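Local coordinates for protein guanine nucleotide exchange factor SRM1 (Saccharomyces cerevisiae, PDB 3OF7) that acts as the guanine nucleotide exchange factor for the GTPases GSP1 and GSP2, swapping bound GDP for GTP, and binds chromatin, at residues V207-G212 with I216-E221; V151-T156 with S160-S165. All coordinates share one frame; numbering follows the deposited sequence.

Contact 1. Residues V207-G212 with I216-E221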
# COMPACT_ATOMS: atom_id res chain seq x y z
N VAL A 207 6.39 -8.07 -13.60
CA VAL A 207 7.32 -8.30 -12.48
C VAL A 207 6.90 -7.63 -11.16
O VAL A 207 7.33 -8.04 -10.08
CB VAL A 207 8.77 -7.88 -12.85
CG1 VAL A 207 9.26 -8.65 -14.08
CG2 VAL A 207 8.87 -6.35 -13.07
N GLN A 208 6.05 -6.60 -11.26
CA GLN A 208 5.65 -5.84 -10.07
C GLN A 208 4.29 -5.17 -10.23
O GLN A 208 3.92 -4.73 -11.32
CB GLN A 208 6.69 -4.78 -9.72
CG GLN A 208 6.55 -4.25 -8.29
CD GLN A 208 7.30 -2.96 -8.04
OE1 GLN A 208 7.85 -2.35 -8.96
NE2 GLN A 208 7.33 -2.54 -6.78
N LEU A 209 3.56 -5.08 -9.11
CA LEU A 209 2.26 -4.40 -9.06
C LEU A 209 2.34 -3.16 -8.18
O LEU A 209 3.16 -3.11 -7.26
CB LEU A 209 1.19 -5.35 -8.51
CG LEU A 209 1.14 -6.79 -9.03
CD1 LEU A 209 0.12 -7.61 -8.25
CD2 LEU A 209 0.79 -6.83 -10.52
N ALA A 210 1.50 -2.17 -8.46
CA ALA A 210 1.33 -1.03 -7.54
C ALA A 210 -0.14 -0.58 -7.52
O ALA A 210 -0.59 0.08 -8.46
CB ALA A 210 2.25 0.13 -7.92
N PRO A 211 -0.88 -0.95 -6.46
CA PRO A 211 -2.30 -0.60 -6.36
C PRO A 211 -2.55 0.83 -5.88
O PRO A 211 -1.86 1.33 -5.00
CB PRO A 211 -2.85 -1.59 -5.34
CG PRO A 211 -1.67 -1.92 -4.46
CD PRO A 211 -0.46 -1.85 -5.36
N GLY A 212 -3.54 1.48 -6.48
CA GLY A 212 -4.00 2.77 -5.96
C GLY A 212 -5.35 2.60 -5.29
O GLY A 212 -5.64 1.55 -4.72
N ILE A 216 -4.69 0.40 -10.88
CA ILE A 216 -3.53 -0.39 -10.54
C ILE A 216 -2.48 -0.21 -11.65
O ILE A 216 -2.83 -0.07 -12.83
CB ILE A 216 -3.92 -1.89 -10.28
CG1 ILE A 216 -2.68 -2.74 -9.91
CG2 ILE A 216 -4.70 -2.47 -11.48
CD1 ILE A 216 -3.04 -4.14 -9.41
N LEU A 217 -1.22 -0.16 -11.24
CA LEU A 217 -0.09 -0.08 -12.17
C LEU A 217 0.61 -1.44 -12.23
O LEU A 217 0.60 -2.18 -11.26
CB LEU A 217 0.91 0.98 -11.70
CG LEU A 217 0.44 2.42 -11.45
CD1 LEU A 217 1.61 3.24 -11.03
CD2 LEU A 217 -0.19 3.00 -12.71
N PHE A 218 1.18 -1.75 -13.40
CA PHE A 218 1.97 -2.97 -13.62
C PHE A 218 3.30 -2.56 -14.23
O PHE A 218 3.38 -1.60 -15.01
CB PHE A 218 1.28 -3.95 -14.59
CG PHE A 218 -0.13 -4.35 -14.22
CD1 PHE A 218 -0.36 -5.50 -13.48
CD2 PHE A 218 -1.22 -3.59 -14.64
CE1 PHE A 218 -1.66 -5.90 -13.15
CE2 PHE A 218 -2.53 -3.97 -14.30
CZ PHE A 218 -2.75 -5.12 -13.55
N LEU A 219 4.36 -3.30 -13.87
CA LEU A 219 5.69 -3.11 -14.45
C LEU A 219 6.12 -4.42 -15.10
O LEU A 219 5.92 -5.50 -14.53
CB LEU A 219 6.70 -2.72 -13.37
CG LEU A 219 8.16 -2.45 -13.77
CD1 LEU A 219 8.28 -1.28 -14.77
CD2 LEU A 219 8.98 -2.15 -12.51
N ASP A 220 6.70 -4.34 -16.30
CA ASP A 220 7.17 -5.57 -16.96
C ASP A 220 8.70 -5.67 -17.00
O ASP A 220 9.40 -4.75 -16.59
CB ASP A 220 6.51 -5.78 -18.33
CG ASP A 220 7.05 -4.88 -19.42
OD1 ASP A 220 8.09 -4.22 -19.22
OD2 ASP A 220 6.42 -4.84 -20.50
N GLU A 221 9.19 -6.80 -17.52
CA GLU A 221 10.63 -7.09 -17.56
C GLU A 221 11.48 -6.02 -18.24
O GLU A 221 12.61 -5.80 -17.83
CB GLU A 221 10.88 -8.43 -18.26
CG GLU A 221 10.32 -9.63 -17.57
CD GLU A 221 10.59 -10.90 -18.35
OE1 GLU A 221 11.57 -11.60 -18.03
OE2 GLU A 221 9.83 -11.18 -19.31

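Contact 2. Residues V151-T156 with S160-S165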
# COMPACT_ATOMS: atom_id res chain seq x y z
N VAL A 151 3.69 -14.42 -6.47
CA VAL A 151 4.86 -13.69 -5.98
C VAL A 151 4.51 -12.32 -5.41
O VAL A 151 5.29 -11.74 -4.66
CB VAL A 151 5.98 -13.55 -7.05
CG1 VAL A 151 6.44 -14.94 -7.54
CG2 VAL A 151 5.52 -12.68 -8.22
N GLN A 152 3.33 -11.80 -5.77
CA GLN A 152 2.86 -10.54 -5.19
C GLN A 152 1.34 -10.44 -5.22
O GLN A 152 0.71 -10.81 -6.21
CB GLN A 152 3.47 -9.32 -5.90
CG GLN A 152 3.25 -8.01 -5.12
CD GLN A 152 3.61 -6.75 -5.89
OE1 GLN A 152 4.27 -6.80 -6.93
NE2 GLN A 152 3.18 -5.60 -5.37
N LEU A 153 0.77 -9.91 -4.14
CA LEU A 153 -0.65 -9.57 -4.08
C LEU A 153 -0.81 -8.05 -4.12
O LEU A 153 0.11 -7.32 -3.75
CB LEU A 153 -1.31 -10.17 -2.82
CG LEU A 153 -1.42 -11.70 -2.76
CD1 LEU A 153 -1.88 -12.14 -1.38
CD2 LEU A 153 -2.39 -12.21 -3.82
N ALA A 154 -1.95 -7.57 -4.60
CA ALA A 154 -2.24 -6.15 -4.59
C ALA A 154 -3.73 -5.92 -4.41
O ALA A 154 -4.56 -6.65 -4.98
CB ALA A 154 -1.75 -5.47 -5.85
N ALA A 155 -4.08 -4.92 -3.61
CA ALA A 155 -5.47 -4.64 -3.33
C ALA A 155 -5.67 -3.14 -3.40
O ALA A 155 -4.91 -2.38 -2.77
CB ALA A 155 -5.86 -5.19 -1.95
N THR A 156 -6.66 -2.72 -4.19
CA THR A 156 -7.11 -1.34 -4.22
C THR A 156 -8.29 -1.22 -3.26
O THR A 156 -8.48 -2.06 -2.39
CB THR A 156 -7.54 -0.92 -5.65
OG1 THR A 156 -8.72 -1.63 -6.02
CG2 THR A 156 -6.43 -1.19 -6.66
N SER A 160 -8.74 -6.59 -6.65
CA SER A 160 -7.71 -7.45 -6.12
C SER A 160 -6.91 -8.01 -7.28
O SER A 160 -7.45 -8.20 -8.38
CB SER A 160 -8.36 -8.59 -5.34
OG SER A 160 -8.98 -8.09 -4.17
N CYS A 161 -5.64 -8.28 -7.03
CA CYS A 161 -4.73 -8.75 -8.07
C CYS A 161 -3.69 -9.70 -7.50
O CYS A 161 -3.18 -9.47 -6.41
CB CYS A 161 -4.06 -7.57 -8.77
SG CYS A 161 -3.13 -8.03 -10.25
N ALA A 162 -3.41 -10.77 -8.24
CA ALA A 162 -2.34 -11.69 -7.88
C ALA A 162 -1.41 -11.85 -9.07
O ALA A 162 -1.86 -12.17 -10.18
CB ALA A 162 -2.90 -13.05 -7.45
N LEU A 163 -0.13 -11.62 -8.82
CA LEU A 163 0.91 -11.80 -9.83
C LEU A 163 1.60 -13.14 -9.63
O LEU A 163 2.08 -13.44 -8.54
CB LEU A 163 1.94 -10.67 -9.72
CG LEU A 163 3.19 -10.78 -10.60
CD1 LEU A 163 2.82 -10.76 -12.10
CD2 LEU A 163 4.19 -9.68 -10.27
N PHE A 164 1.65 -13.95 -10.70
CA PHE A 164 2.20 -15.30 -10.61
C PHE A 164 3.63 -15.38 -11.12
O PHE A 164 4.08 -14.52 -11.87
CB PHE A 164 1.30 -16.31 -11.32
CG PHE A 164 0.06 -16.68 -10.55
CD1 PHE A 164 -1.08 -15.88 -10.61
CD2 PHE A 164 0.04 -17.82 -9.77
CE1 PHE A 164 -2.23 -16.22 -9.91
CE2 PHE A 164 -1.11 -18.17 -9.05
CZ PHE A 164 -2.24 -17.37 -9.12
N SER A 165 4.34 -16.41 -10.69
CA SER A 165 5.75 -16.58 -11.03
C SER A 165 5.98 -16.81 -12.53
O SER A 165 7.10 -16.69 -13.01
CB SER A 165 6.34 -17.75 -10.24
OG SER A 165 5.53 -18.90 -10.41

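Contact 1. Residues V207-G212 with I216-E221
The phenyl ring of Phe-218 meets Leu-209 obliquely at its CD1-CE1 side, where Leu-209 CD2 comes within 3.4 Å of Phe-218 CD1, a tight fit for two carbons. CG of Phe-218 is anti to its carbonyl carbon (chi1 -55°), which turns the ring back toward Leu-209. The ring of Phe-201 also meets this phenyl group, and Trp-228 of strand 225-229 touches it; Ile-216, Leu-209 and Phe-218 share this side of the sheet and together receive Cys-161. The second flat group, the carboxamide of Gln-208, leaves from the opposite side on an extended chain, its OE1 3.7 Å from Leu-219 CD2. Both ends of this buried amide are engaged, OE1 accepting from Ile-262 N and NE2 bonding to Tyr-23 OH. On the same side of the sheet Ala-210 CB packs 4.1 Å from Leu-217 CB.

Strands 206-211 and 215-220 form an antiparallel hairpin, the first two strands of a blade in the seven-bladed RCC1 beta-propeller. At its open end Val-207 and Gln-208 both face Leu-219 in a classic beta bulge. Leu-219 O takes a nearly straight bond from Val-207 N (2.8 Å, 177°), lying in the carbonyl plane, and a weak one from Gln-208 N at 3.5 Å. Beyond the bulge, Leu-219 N bonds to Gln-208 O, and Ala-210 and Leu-217 exchange reciprocal backbone bonds.

CG2 of Val-207 lies against the doubly used carbonyl, 3.4 Å from Leu-219 O, and reaches Leu-219 CG. CG1 of Val-207 rests 3.8 Å from Glu-221 CG, the two side chains meeting at about a right angle, while Glu-221 OE2 turns to Asn-205 N. Replacing the valine with an alanine would probably leave Leu-219 CG and Glu-221 CG without the valine methyls against them and open a gap beside the bulge.

Contact 2. Residues V151-T156 with S160-S165
Leu-153 and Ala-162 meet on one side of the hairpin formed by strands 150-155 and 159-164, the first pair of a beta-propeller blade, with Leu-153 CD2 3.8 Å from Ala-162 CB. Leu-80 of the preceding blade packs on the same leucine. On the opposite side Ala-154 CB faces Cys-161 CB at 4.3 Å. Near the open end Val-151 CG2 reaches Leu-163 CG at 3.8 Å, the two side chains slanting past each other; CG of Leu-163 stands anti to its backbone N (chi1 174°), which brings CG against the valine methyl, with CD2 close by.

The backbone here forms a classic beta bulge, Val-151 and Gln-152 both facing Leu-163. Leu-163 O accepts from Val-151 N at 2.8 Å, nearly along the C=O axis, and only weakly from Gln-152 N. Leu-163 N in turn donates to Gln-152 O, and Ala-154 and Cys-161 are joined by a reciprocal pair.

On the Ala-154 face the buried Gln-152 accepts a hydrogen bond from Leu-209 N through OE1. At the edges, Ser-165 OG bonds to Lys-149 N beside the bulge, and toward the turn Ser-160 OG donates a hydrogen bond to Ala-98 O.

Overall arrangement
From the N terminus, the chain first closes contact 2 (151-156 with 160-165), whose two strands are joined by a short turn. It then runs on through strands 169-177, 180-183 and 195-197 of the same sheet before a similar turn closes contact 1 (207-212 with 216-221). The two contacts are in series, neither nesting nor crossing. The centres of contact 1 and contact 2 lie about 9 Å apart, consistent with matching hairpins of adjacent blades. Strand 206-211 packs on contact 2, with Pro-211 against Ala-155 and Val-207 against Leu-163. Contact 2 also touches strand 78-83, and contact 1 strand 259-264, which continues the series of blades; Gln-16 and Tyr-19 of the N-terminal segment pack beside the bulges.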